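Local coordinates for protein Polyphosphate:AMP phosphotransferase (Pseudomonas aeruginosa PAO1, PDB 3CZP) that transfers phosphate from inorganic polyphosphate to AMP to make ADP, and less efficiently to GMP, using Mg(2+) as cofactor, at residues E5-G10 and W153-K158; A40-I45 and E231-A236; G390-F395 and D458-E463. All coordinates share one frame; numbering follows the deposited sequence. Where two conformers were deposited one is given.

Interaction 1: E5-G10 and W153-K158; sequences ESAEVG and WFHLSK
The imidazole of His155 and the carboxylate of Glu8 lie almost in one plane, only 10° apart, so that the ring meets the acid edge-on. NE2 of His155 gives its hydrogen to OE2 of Glu8 over 2.8 Å. The bond is nearly straight, 172° at the hydrogen, and arrives on the anti lone pair of OE2, the one facing away from OE1. Glu8 is long enough to bring its carboxylate to the ring edge, with CG anti to its carbonyl carbon and the rest of the chain extended; this CG passes 3.6 Å from His155 CD2. Ala7 O sits near the ring plane, also 3.6 Å from CD2 of His155. Ala7 itself, small enough to fit close to the strand, brings its CB to 4.4 Å from CB of His155.

His155 is the last residue of strand 148-155, beside the edge strand 210-214 in the parallel sheet of the N-terminal PPK2 domain, a P-loop NTPase-type fold. The contact therefore lays the N-terminal loop over the C-terminal end of this strand. At the ring's other nitrogen, Trp153 NE1 makes a weak 3.3 Å bond to ND1 of His155, which helps, with the Glu8 bond, to set the ring's rotation; the ring of Phe4 stacks with those of His155 and Trp153. Histidine suits the place by offering a donor and an acceptor on one flat ring. The charge of Glu8 would tend to raise its basicity, but an accepting ND1 suits a neutral imidazole with its hydrogen on NE2. CB of Ser157 packs against the carboxylate, 3.5 Å from Glu8 CD, while its OG caps the start of helix 158-163.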
ATOM      1  N   GLU A   5      35.166  20.617 -11.343  1.00 52.32           N
ATOM      2  CA  GLU A   5      35.712  21.882 -11.893  1.00 52.35           C
ATOM      3  C   GLU A   5      35.027  22.344 -13.190  1.00 52.01           C
ATOM      4  O   GLU A   5      35.053  23.536 -13.510  1.00 52.85           O
ATOM      5  CB  GLU A   5      37.243  21.828 -12.062  1.00 52.81           C
ATOM      6  CG  GLU A   5      37.971  21.595 -10.727  1.00 53.44           C
ATOM      7  CD  GLU A   5      39.420  22.049 -10.702  1.00 54.14           C
ATOM      8  OE1 GLU A   5      39.984  22.464 -11.752  1.00 56.92           O
ATOM      9  OE2 GLU A   5      40.010  21.995  -9.599  1.00 56.19           O
ATOM     10  N   SER A   6      34.418  21.411 -13.925  1.00 51.25           N
ATOM     11  CA  SER A   6      33.661  21.716 -15.153  1.00 50.53           C
ATOM     12  C   SER A   6      32.461  22.669 -14.873  1.00 49.88           C
ATOM     13  O   SER A   6      32.155  23.581 -15.655  1.00 49.19           O
ATOM     14  CB  SER A   6      33.169  20.399 -15.773  1.00 50.51           C
ATOM     15  OG  SER A   6      33.079  20.494 -17.180  1.00 50.03           O
ATOM     16  N   ALA A   7      31.839  22.452 -13.720  1.00 49.02           N
ATOM     17  CA  ALA A   7      30.646  23.139 -13.266  1.00 48.81           C
ATOM     18  C   ALA A   7      31.053  24.211 -12.229  1.00 48.60           C
ATOM     19  O   ALA A   7      30.277  24.558 -11.307  1.00 49.46           O
ATOM     20  CB  ALA A   7      29.668  22.126 -12.641  1.00 48.02           C
ATOM     21  N   GLU A   8      32.291  24.680 -12.344  1.00 46.58           N
ATOM     22  CA  GLU A   8      32.783  25.773 -11.504  1.00 45.68           C
ATOM     23  C   GLU A   8      33.261  26.941 -12.352  1.00 44.41           C
ATOM     24  O   GLU A   8      33.740  27.936 -11.802  1.00 43.97           O
ATOM     25  CB  GLU A   8      33.891  25.262 -10.575  1.00 44.93           C
ATOM     26  CG  GLU A   8      33.341  24.356  -9.499  1.00 45.39           C
ATOM     27  CD  GLU A   8      34.336  23.964  -8.451  1.00 46.12           C
ATOM     28  OE1 GLU A   8      35.512  24.305  -8.594  1.00 49.73           O
ATOM     29  OE2 GLU A   8      33.938  23.299  -7.480  1.00 49.84           O
ATOM     30  N   VAL A   9      33.088  26.813 -13.676  1.00 43.49           N
ATOM     31  CA  VAL A   9      33.509  27.824 -14.669  1.00 42.62           C
ATOM     32  C   VAL A   9      32.548  29.046 -14.700  1.00 41.65           C
ATOM     33  O   VAL A   9      32.913  30.122 -15.194  1.00 40.66           O
ATOM     34  CB  VAL A   9      33.660  27.193 -16.114  1.00 42.38           C
ATOM     35  CG1 VAL A   9      34.047  28.301 -17.171  1.00 44.12           C
ATOM     36  CG2 VAL A   9      34.691  26.008 -16.114  1.00 42.01           C
ATOM     37  N   GLY A  10      31.323  28.899 -14.186  1.00 40.26           N
ATOM     38  CA  GLY A  10      30.430  30.077 -14.020  1.00 39.16           C
ATOM     39  C   GLY A  10      29.361  30.233 -15.093  1.00 38.07           C
ATOM     40  O   GLY A  10      29.105  31.354 -15.577  1.00 38.93           O
ATOM     41  N   TRP A 153      23.137  16.410  -9.774  1.00 22.57           N
ATOM     42  CA  TRP A 153      23.949  16.994  -8.738  1.00 23.15           C
ATOM     43  C   TRP A 153      24.090  18.498  -8.978  1.00 23.38           C
ATOM     44  O   TRP A 153      24.770  18.934  -9.895  1.00 24.06           O
ATOM     45  CB  TRP A 153      25.337  16.323  -8.719  1.00 24.78           C
ATOM     46  CG  TRP A 153      26.305  16.944  -7.709  1.00 23.72           C
ATOM     47  CD1 TRP A 153      26.947  18.118  -7.822  1.00 25.96           C
ATOM     48  CD2 TRP A 153      26.704  16.390  -6.465  1.00 25.78           C
ATOM     49  NE1 TRP A 153      27.701  18.369  -6.702  1.00 26.88           N
ATOM     50  CE2 TRP A 153      27.575  17.303  -5.859  1.00 27.60           C
ATOM     51  CE3 TRP A 153      26.398  15.210  -5.789  1.00 27.42           C
ATOM     52  CZ2 TRP A 153      28.188  17.045  -4.655  1.00 29.61           C
ATOM     53  CZ3 TRP A 153      27.000  14.977  -4.562  1.00 26.83           C
ATOM     54  CH2 TRP A 153      27.869  15.871  -4.023  1.00 26.17           C
ATOM     55  N   PHE A 154      23.427  19.270  -8.132  1.00 24.22           N
ATOM     56  CA  PHE A 154      23.456  20.714  -8.130  1.00 24.84           C
ATOM     57  C   PHE A 154      24.705  21.194  -7.405  1.00 26.03           C
ATOM     58  O   PHE A 154      24.898  20.881  -6.208  1.00 26.78           O
ATOM     59  CB  PHE A 154      22.199  21.254  -7.432  1.00 24.57           C
ATOM     60  CG  PHE A 154      20.935  21.019  -8.223  1.00 25.20           C
ATOM     61  CD1 PHE A 154      20.372  22.032  -8.987  1.00 27.53           C
ATOM     62  CD2 PHE A 154      20.356  19.751  -8.282  1.00 25.04           C
ATOM     63  CE1 PHE A 154      19.255  21.791  -9.769  1.00 27.98           C
ATOM     64  CE2 PHE A 154      19.191  19.528  -9.037  1.00 24.73           C
ATOM     65  CZ  PHE A 154      18.658  20.531  -9.768  1.00 24.49           C
ATOM     66  N   HIS A 155      25.565  21.917  -8.119  1.00 26.19           N
ATOM     67  CA  HIS A 155      26.875  22.245  -7.608  1.00 26.16           C
ATOM     68  C   HIS A 155      27.086  23.730  -7.325  1.00 26.88           C
ATOM     69  O   HIS A 155      26.631  24.575  -8.077  1.00 25.81           O
ATOM     70  CB  HIS A 155      27.945  21.845  -8.615  1.00 25.75           C
ATOM     71  CG  HIS A 155      29.304  21.822  -8.021  1.00 27.60           C
ATOM     72  ND1 HIS A 155      29.616  21.056  -6.919  1.00 29.78           N
ATOM     73  CD2 HIS A 155      30.427  22.509  -8.335  1.00 27.48           C
ATOM     74  CE1 HIS A 155      30.885  21.243  -6.607  1.00 29.60           C
ATOM     75  NE2 HIS A 155      31.393  22.128  -7.446  1.00 29.49           N
ATOM     76  N   LEU A 156      27.876  24.012  -6.279  1.00 27.30           N
ATOM     77  CA  LEU A 156      28.524  25.297  -6.117  1.00 28.15           C
ATOM     78  C   LEU A 156      29.936  25.008  -5.712  1.00 29.02           C
ATOM     79  O   LEU A 156      30.219  23.994  -5.087  1.00 29.06           O
ATOM     80  CB  LEU A 156      27.852  26.156  -5.038  1.00 28.54           C
ATOM     81  CG  LEU A 156      26.402  26.651  -5.175  1.00 26.51           C
ATOM     82  CD1 LEU A 156      25.941  27.272  -3.829  1.00 24.90           C
ATOM     83  CD2 LEU A 156      26.248  27.614  -6.360  1.00 25.18           C
ATOM     84  N   SER A 157      30.836  25.900  -6.088  1.00 30.88           N
ATOM     85  CA  SER A 157      32.195  25.849  -5.582  1.00 31.60           C
ATOM     86  C   SER A 157      32.215  26.412  -4.181  1.00 32.59           C
ATOM     87  O   SER A 157      31.281  27.050  -3.708  1.00 30.73           O
ATOM     88  CB  SER A 157      33.193  26.581  -6.493  1.00 31.90           C
ATOM     89  OG  SER A 157      32.952  27.962  -6.472  1.00 31.80           O
ATOM     90  N   LYS A 158      33.334  26.162  -3.527  1.00 34.49           N
ATOM     91  CA  LYS A 158      33.515  26.605  -2.161  1.00 36.55           C
ATOM     92  C   LYS A 158      33.289  28.103  -2.050  1.00 36.94           C
ATOM     93  O   LYS A 158      32.548  28.542  -1.179  1.00 37.83           O
ATOM     94  CB  LYS A 158      34.903  26.225  -1.692  1.00 36.38           C
ATOM     95  CG  LYS A 158      35.100  26.312  -0.202  1.00 36.29           C
ATOM     96  CD  LYS A 158      36.397  25.677   0.138  1.00 35.95           C
ATOM     97  CE  LYS A 158      36.720  25.734   1.646  1.00 38.17           C
ATOM     98  NZ  LYS A 158      35.996  24.723   2.462  1.00 36.47           N
TER

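Interaction 2: A40-I45 and E231-A236; sequences ARFPVI and EGLQAA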
ATOM      1  N   ALA A  40       2.190   4.369 -20.691  1.00 22.63           N
ATOM      2  CA  ALA A  40       2.124   3.566 -19.464  1.00 23.44           C
ATOM      3  C   ALA A  40       3.104   2.392 -19.487  1.00 22.86           C
ATOM      4  O   ALA A  40       2.767   1.281 -19.070  1.00 22.87           O
ATOM      5  CB  ALA A  40       0.694   3.061 -19.212  1.00 24.15           C
ATOM      6  N   ARG A  41       4.316   2.646 -19.930  1.00 22.01           N
ATOM      7  CA  ARG A  41       5.242   1.585 -20.220  1.00 24.08           C
ATOM      8  C   ARG A  41       6.454   1.580 -19.296  1.00 23.18           C
ATOM      9  O   ARG A  41       7.078   0.559 -19.132  1.00 21.04           O
ATOM     10  CB  ARG A  41       5.585   1.643 -21.747  1.00 24.07           C
ATOM     11  CG  ARG A  41       6.658   0.760 -22.203  1.00 26.43           C
ATOM     12  CD  ARG A  41       6.726   0.871 -23.706  1.00 26.83           C
ATOM     13  NE  ARG A  41       7.154   2.188 -24.175  1.00 27.77           N
ATOM     14  CZ  ARG A  41       8.363   2.453 -24.654  1.00 30.54           C
ATOM     15  NH1 ARG A  41       9.291   1.484 -24.724  1.00 31.57           N
ATOM     16  NH2 ARG A  41       8.665   3.674 -25.089  1.00 30.97           N
ATOM     17  N   PHE A  42       6.736   2.715 -18.639  1.00 21.15           N
ATOM     18  CA  PHE A  42       7.872   2.792 -17.807  1.00 21.00           C
ATOM     19  C   PHE A  42       7.743   4.000 -16.872  1.00 19.12           C
ATOM     20  O   PHE A  42       7.026   4.960 -17.165  1.00 20.87           O
ATOM     21  CB  PHE A  42       9.198   2.860 -18.630  1.00 21.20           C
ATOM     22  CG  PHE A  42       9.300   4.078 -19.522  1.00 23.68           C
ATOM     23  CD1 PHE A  42       9.827   5.267 -19.042  1.00 20.01           C
ATOM     24  CD2 PHE A  42       8.883   4.026 -20.856  1.00 21.45           C
ATOM     25  CE1 PHE A  42       9.940   6.434 -19.870  1.00 24.03           C
ATOM     26  CE2 PHE A  42       8.975   5.200 -21.676  1.00 24.88           C
ATOM     27  CZ  PHE A  42       9.490   6.416 -21.149  1.00 21.55           C
ATOM     28  N   PRO A  43       8.397   3.921 -15.742  1.00 16.50           N
ATOM     29  CA  PRO A  43       8.468   5.000 -14.782  1.00 16.21           C
ATOM     30  C   PRO A  43       9.578   5.958 -15.072  1.00 16.29           C
ATOM     31  O   PRO A  43      10.580   5.580 -15.689  1.00 16.87           O
ATOM     32  CB  PRO A  43       8.798   4.262 -13.489  1.00 15.24           C
ATOM     33  CG  PRO A  43       9.624   3.172 -13.871  1.00 14.84           C
ATOM     34  CD  PRO A  43       9.045   2.715 -15.215  1.00 17.33           C
ATOM     35  N   VAL A  44       9.434   7.178 -14.560  1.00 18.51           N
ATOM     36  CA  VAL A  44      10.516   8.120 -14.551  1.00 18.41           C
ATOM     37  C   VAL A  44      10.911   8.462 -13.121  1.00 18.65           C
ATOM     38  O   VAL A  44      10.081   8.773 -12.327  1.00 18.04           O
ATOM     39  CB  VAL A  44      10.152   9.403 -15.315  1.00 19.86           C
ATOM     40  CG1 VAL A  44      11.332  10.430 -15.244  1.00 17.69           C
ATOM     41  CG2 VAL A  44       9.874   9.045 -16.712  1.00 19.02           C
ATOM     42  N   ILE A  45      12.201   8.299 -12.806  1.00 17.81           N
ATOM     43  CA  ILE A  45      12.693   8.628 -11.491  1.00 18.75           C
ATOM     44  C   ILE A  45      13.786   9.668 -11.602  1.00 18.92           C
ATOM     45  O   ILE A  45      14.729   9.505 -12.385  1.00 21.34           O
ATOM     46  CB  ILE A  45      13.260   7.365 -10.746  1.00 18.30           C
ATOM     47  CG1 ILE A  45      12.182   6.295 -10.719  1.00 19.52           C
ATOM     48  CG2 ILE A  45      13.891   7.797  -9.300  1.00 15.40           C
ATOM     49  CD1 ILE A  45      12.710   4.849 -10.336  1.00 20.03           C
ATOM     50  N   GLU A 231      15.184  15.766 -23.290  1.00 26.72           N
ATOM     51  CA  GLU A 231      15.965  14.938 -24.201  1.00 27.55           C
ATOM     52  C   GLU A 231      15.865  13.483 -23.845  1.00 26.37           C
ATOM     53  O   GLU A 231      15.620  12.622 -24.719  1.00 24.88           O
ATOM     54  CB  GLU A 231      17.434  15.365 -24.166  1.00 27.89           C
ATOM     55  CG  GLU A 231      18.276  14.745 -25.245  1.00 31.29           C
ATOM     56  CD  GLU A 231      19.699  15.330 -25.290  1.00 36.04           C
ATOM     57  OE1 GLU A 231      19.935  16.467 -24.755  1.00 46.04           O
ATOM     58  OE2 GLU A 231      20.580  14.657 -25.882  1.00 46.00           O
ATOM     59  N   GLY A 232      16.074  13.199 -22.565  1.00 25.74           N
ATOM     60  CA  GLY A 232      16.034  11.825 -22.048  1.00 25.09           C
ATOM     61  C   GLY A 232      14.653  11.203 -22.193  1.00 25.97           C
ATOM     62  O   GLY A 232      14.532  10.064 -22.583  1.00 26.55           O
ATOM     63  N   LEU A 233      13.600  11.956 -21.893  1.00 26.44           N
ATOM     64  CA  LEU A 233      12.257  11.468 -22.013  1.00 25.76           C
ATOM     65  C   LEU A 233      11.796  11.269 -23.454  1.00 24.69           C
ATOM     66  O   LEU A 233      11.234  10.220 -23.774  1.00 24.05           O
ATOM     67  CB  LEU A 233      11.324  12.405 -21.227  1.00 26.65           C
ATOM     68  CG  LEU A 233       9.919  11.930 -20.902  1.00 28.95           C
ATOM     69  CD1 LEU A 233       9.832  10.561 -20.238  1.00 28.48           C
ATOM     70  CD2 LEU A 233       9.213  13.001 -20.056  1.00 29.90           C
ATOM     71  N   GLN A 234      12.103  12.215 -24.347  1.00 24.03           N
ATOM     72  CA  GLN A 234      11.772  12.053 -25.775  1.00 24.52           C
ATOM     73  C   GLN A 234      12.446  10.783 -26.340  1.00 23.68           C
ATOM     74  O   GLN A 234      11.794  10.000 -26.996  1.00 23.82           O
ATOM     75  CB  GLN A 234      12.142  13.325 -26.559  1.00 24.47           C
ATOM     76  CG  GLN A 234      11.249  14.543 -26.220  1.00 25.71           C
ATOM     77  CD  GLN A 234      11.502  15.724 -27.122  1.00 27.11           C
ATOM     78  OE1 GLN A 234      12.630  15.955 -27.562  1.00 28.53           O
ATOM     79  NE2 GLN A 234      10.461  16.494 -27.385  1.00 30.47           N
ATOM     80  N   ALA A 235      13.724  10.565 -26.033  1.00 22.94           N
ATOM     81  CA  ALA A 235      14.473   9.392 -26.512  1.00 22.47           C
ATOM     82  C   ALA A 235      13.836   8.102 -26.060  1.00 22.13           C
ATOM     83  O   ALA A 235      13.656   7.170 -26.856  1.00 22.08           O
ATOM     84  CB  ALA A 235      15.938   9.429 -26.016  1.00 22.12           C
ATOM     85  N   ALA A 236      13.523   8.049 -24.763  1.00 22.31           N
ATOM     86  CA  ALA A 236      12.935   6.879 -24.163  1.00 22.21           C
ATOM     87  C   ALA A 236      11.558   6.645 -24.727  1.00 21.89           C
ATOM     88  O   ALA A 236      11.214   5.528 -24.987  1.00 19.70           O
ATOM     89  CB  ALA A 236      12.893   7.024 -22.616  1.00 21.57           C
TER
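Phe42, in the loop leading into strand 44-50, and Val44, the first residue of that strand, point toward helix 218-238 and meet Leu233 and Ala236, residues three apart and so nearly one turn apart on the same helix face. In this closely packed part, Leu233 has its CG anti to the backbone N and swings CD1 inward. That single methyl touches both partners: it lies 3.8 Å from CG2 of Val44, whose side chain it crosses at about a right angle, and 4.1 Å from CE1 of Phe42, near the plane of the ring at its edge. Phe42 holds the crowded chi1 position, 62°, between its backbone N and carbonyl carbon, and its tip reaches the helix, with CZ 3.8 Å from CB of Ala236. A methyl is all that Ala236 offers, which lets the large ring come close to the helix backbone. Leu36 of helix 15-39 and Leu148 of strand 148-155 add to this buried apolar cluster.

Toward solvent the contact loosens. Arg41 is exposed, bent at chi3, and its NH2 makes only a weak, bent bond of 3.2 Å to O of Ala236, with an angle of 134° at the hydrogen. Gln39 OE1 is the stronger partner of this nitrogen, and Thr239 OG1 is also bonded to Ala236 O. CD2 of Phe42 lies against one face of the Arg41 guanidinium, displaced toward its rim. Such packing of a helix that follows the last strand of the domain's sheet over the beginning of a central parallel strand belongs to the three-layered alpha/beta/alpha sandwich of P-loop NTPase folds.

Interaction 3: G390-F395 and D458-E463; sequences GEINDF and DRTSTE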
ATOM      1  N   GLY A 390      21.268 -12.926  -9.497  1.00 23.42           N
ATOM      2  CA  GLY A 390      22.077 -11.905  -8.785  1.00 23.64           C
ATOM      3  C   GLY A 390      21.240 -10.910  -8.044  1.00 22.98           C
ATOM      4  O   GLY A 390      21.536 -10.528  -6.921  1.00 25.00           O
ATOM      5  N   GLU A 391      20.206 -10.437  -8.716  1.00 22.38           N
ATOM      6  CA  GLU A 391      19.140  -9.635  -8.086  1.00 21.73           C
ATOM      7  C   GLU A 391      18.533 -10.281  -6.820  1.00 21.39           C
ATOM      8  O   GLU A 391      18.339  -9.621  -5.793  1.00 22.40           O
ATOM      9  CB  GLU A 391      18.050  -9.362  -9.133  1.00 19.85           C
ATOM     10  CG  GLU A 391      18.508  -8.373 -10.144  1.00 22.69           C
ATOM     11  CD  GLU A 391      17.590  -8.162 -11.308  1.00 21.68           C
ATOM     12  OE1 GLU A 391      16.575  -8.881 -11.464  1.00 23.74           O
ATOM     13  OE2 GLU A 391      17.911  -7.209 -12.050  1.00 24.83           O
ATOM     14  N   ILE A 392      18.223 -11.570  -6.904  1.00 21.85           N
ATOM     15  CA  ILE A 392      17.635 -12.283  -5.774  1.00 22.11           C
ATOM     16  C   ILE A 392      18.606 -12.330  -4.598  1.00 22.14           C
ATOM     17  O   ILE A 392      18.225 -12.102  -3.449  1.00 21.80           O
ATOM     18  CB  ILE A 392      17.235 -13.719  -6.158  1.00 21.76           C
ATOM     19  CG1 ILE A 392      15.958 -13.709  -7.000  1.00 20.28           C
ATOM     20  CG2 ILE A 392      17.050 -14.571  -4.912  1.00 22.60           C
ATOM     21  CD1 ILE A 392      15.654 -15.035  -7.663  1.00 19.79           C
ATOM     22  N   ASN A 393      19.863 -12.627  -4.903  1.00 22.46           N
ATOM     23  CA  ASN A 393      20.913 -12.699  -3.918  1.00 23.03           C
ATOM     24  C   ASN A 393      21.153 -11.380  -3.256  1.00 23.29           C
ATOM     25  O   ASN A 393      21.319 -11.323  -2.000  1.00 23.16           O
ATOM     26  CB  ASN A 393      22.212 -13.239  -4.555  1.00 23.71           C
ATOM     27  CG  ASN A 393      22.162 -14.713  -4.847  1.00 22.59           C
ATOM     28  OD1 ASN A 393      21.401 -15.476  -4.233  1.00 23.96           O
ATOM     29  ND2 ASN A 393      23.009 -15.140  -5.790  1.00 23.80           N
ATOM     30  N   ASP A 394      21.089 -10.299  -4.056  1.00 24.26           N
ATOM     31  CA  ASP A 394      21.271  -8.953  -3.483  1.00 25.43           C
ATOM     32  C   ASP A 394      20.091  -8.641  -2.531  1.00 23.50           C
ATOM     33  O   ASP A 394      20.280  -8.147  -1.441  1.00 21.44           O
ATOM     34  CB  ASP A 394      21.398  -7.826  -4.528  1.00 25.85           C
ATOM     35  CG  ASP A 394      22.644  -7.956  -5.460  1.00 32.15           C
ATOM     36  OD1 ASP A 394      23.672  -8.650  -5.145  1.00 36.77           O
ATOM     37  OD2 ASP A 394      22.577  -7.324  -6.551  1.00 35.09           O
ATOM     38  N   PHE A 395      18.882  -8.954  -2.973  1.00 23.72           N
ATOM     39  CA  PHE A 395      17.660  -8.862  -2.147  1.00 23.71           C
ATOM     40  C   PHE A 395      17.772  -9.593  -0.820  1.00 22.92           C
ATOM     41  O   PHE A 395      17.565  -9.034   0.249  1.00 23.55           O
ATOM     42  CB  PHE A 395      16.507  -9.439  -2.992  1.00 24.55           C
ATOM     43  CG  PHE A 395      15.148  -9.483  -2.320  1.00 24.19           C
ATOM     44  CD1 PHE A 395      14.698  -8.455  -1.522  1.00 27.29           C
ATOM     45  CD2 PHE A 395      14.331 -10.580  -2.496  1.00 26.03           C
ATOM     46  CE1 PHE A 395      13.398  -8.488  -0.933  1.00 26.63           C
ATOM     47  CE2 PHE A 395      13.044 -10.619  -1.874  1.00 26.77           C
ATOM     48  CZ  PHE A 395      12.583  -9.574  -1.122  1.00 25.34           C
ATOM     49  N   ASP A 458      22.349 -23.906  -7.508  1.00 32.60           N
ATOM     50  CA  ASP A 458      23.706 -23.485  -7.784  1.00 32.62           C
ATOM     51  C   ASP A 458      23.967 -21.979  -7.656  1.00 32.42           C
ATOM     52  O   ASP A 458      24.978 -21.561  -7.085  1.00 31.68           O
ATOM     53  CB  ASP A 458      24.086 -23.882  -9.202  1.00 34.02           C
ATOM     54  CG  ASP A 458      25.477 -23.442  -9.563  1.00 37.16           C
ATOM     55  OD1 ASP A 458      26.440 -23.962  -8.937  1.00 41.71           O
ATOM     56  OD2 ASP A 458      25.616 -22.587 -10.474  1.00 44.17           O
ATOM     57  N   ARG A 459      23.071 -21.149  -8.198  1.00 32.03           N
ATOM     58  CA  ARG A 459      23.353 -19.725  -8.319  0.50 31.63           C
ATOM     59  C   ARG A 459      22.874 -18.913  -7.097  1.00 31.41           C
ATOM     60  O   ARG A 459      23.327 -17.791  -6.874  1.00 31.15           O
ATOM     61  CB  ARG A 459      22.723 -19.176  -9.605  0.50 31.64           C
ATOM     62  CG  ARG A 459      22.872 -20.068 -10.852  0.50 32.95           C
ATOM     63  CD  ARG A 459      23.777 -19.526 -11.939  0.50 34.44           C
ATOM     64  NE  ARG A 459      23.093 -19.612 -13.236  0.50 35.99           N
ATOM     65  CZ  ARG A 459      23.127 -20.642 -14.079  0.50 34.17           C
ATOM     66  NH1 ARG A 459      23.856 -21.728 -13.823  0.50 36.74           N
ATOM     67  NH2 ARG A 459      22.422 -20.572 -15.204  0.50 33.67           N
ATOM     68  N   THR A 460      21.938 -19.455  -6.309  1.00 30.90           N
ATOM     69  CA  THR A 460      21.332 -18.682  -5.185  1.00 30.85           C
ATOM     70  C   THR A 460      21.353 -19.429  -3.850  1.00 30.31           C
ATOM     71  O   THR A 460      20.786 -18.972  -2.878  1.00 29.42           O
ATOM     72  CB  THR A 460      19.832 -18.228  -5.477  1.00 30.21           C
ATOM     73  OG1 THR A 460      18.996 -19.392  -5.645  1.00 31.23           O
ATOM     74  CG2 THR A 460      19.696 -17.353  -6.767  1.00 27.11           C
ATOM     75  N   SER A 461      21.987 -20.583  -3.789  1.00 31.23           N
ATOM     76  CA  SER A 461      22.193 -21.205  -2.460  1.00 31.35           C
ATOM     77  C   SER A 461      23.479 -20.662  -1.888  1.00 31.69           C
ATOM     78  O   SER A 461      24.540 -21.146  -2.217  1.00 32.22           O
ATOM     79  CB  SER A 461      22.256 -22.704  -2.528  1.00 30.54           C
ATOM     80  OG  SER A 461      22.197 -23.195  -1.204  1.00 29.88           O
ATOM     81  N   THR A 462      23.371 -19.596  -1.094  1.00 32.35           N
ATOM     82  CA  THR A 462      24.511 -18.811  -0.670  1.00 32.16           C
ATOM     83  C   THR A 462      24.782 -19.124   0.792  1.00 32.96           C
ATOM     84  O   THR A 462      23.958 -19.732   1.426  1.00 33.53           O
ATOM     85  CB  THR A 462      24.240 -17.289  -0.833  1.00 31.40           C
ATOM     86  OG1 THR A 462      23.077 -16.900  -0.090  1.00 27.01           O
ATOM     87  CG2 THR A 462      24.035 -16.913  -2.281  1.00 30.19           C
ATOM     88  N   GLU A 463      25.931 -18.685   1.304  1.00 33.93           N
ATOM     89  CA  GLU A 463      26.231 -18.749   2.730  1.00 34.13           C
ATOM     90  C   GLU A 463      25.193 -18.009   3.584  1.00 34.46           C
ATOM     91  O   GLU A 463      24.806 -18.480   4.640  1.00 34.37           O
ATOM     92  CB  GLU A 463      27.633 -18.180   2.966  1.00 35.94           C
ATOM     93  CG  GLU A 463      28.066 -17.987   4.443  1.00 37.69           C
ATOM     94  CD  GLU A 463      29.004 -19.079   4.958  1.00 44.77           C
ATOM     95  OE1 GLU A 463      28.844 -20.275   4.595  1.00 49.08           O
ATOM     96  OE2 GLU A 463      29.901 -18.726   5.760  1.00 47.06           O
TER
HETATM   97  O   HOH W   1      20.940 -15.676  -1.544  1.00 26.32           O
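Two hydrogen bonds grip OG1 of Thr462: it takes the backbone N-H of Ala465 and gives its own hydrogen to a water 2.9 Å from OG1. That water in turn donates to OD1 of Asn393, 2.7 Å away, so the loop after one helix is tied to the side of another. The helices are 446-460 and 382-402 of the second PPK2 domain, whose P-loop NTPase-type fold packs helices around a parallel sheet.

At the other end of the amide, ND2 of Asn393 gives a single bond to Arg459 O, 2.9 Å long and nearly straight, at 165°. It lies in the amide plane of Asn393 and also in the plane of the carbonyl. In the last turn of a helix, carbonyl oxygens lack the usual amide partner further along the chain, so a side-chain N-H is a fitting donor. Asn, with its amide only one carbon beyond CB, suits the close approach here, the CA atoms of Asn393 and Thr460 being 6.1 Å apart. CG of Asn393 is anti to its carbonyl carbon, which sends the amide across Thr460 at about a right angle. OD1 is closed in by CA, CB and CG2 of Thr460 and by CG2 of Thr462, which runs antiparallel to Asn393.

Arg459 leads away from residues 390-395 but still meets the same helix one residue earlier, in a cation-pi contact with Tyr389. Thr460 suits its buried place because both branches are used. Its OG1 turns back to Met456 O in its own helix and also meets NE1 of Trp467, while its CG2 methyl, beside the backbone N, faces CG2 of Ile392 at 4.3 Å.

In the fold
Interactions 1 and 2 belong to the N-terminal PPK2 domain and interaction 3 to the C-terminal one. The first two cross along the chain, since their segments alternate, and both reach the same parallel sheet through the neighbouring strands 148-155 and 44-50; their centres lie about 27 Å apart, at different places on it. Interaction 3 follows later in the sequence, joining helix 382-402 to the end of helix 446-460 and the turn after it, with its centre about 30 Å from that of interaction 2 and about 41 Å from that of interaction 1. Both sheets have the strand order 2-3-1-4-5, in keeping with two fused PPK2 units, of which the first seems catalytically inactive and might serve dimerization.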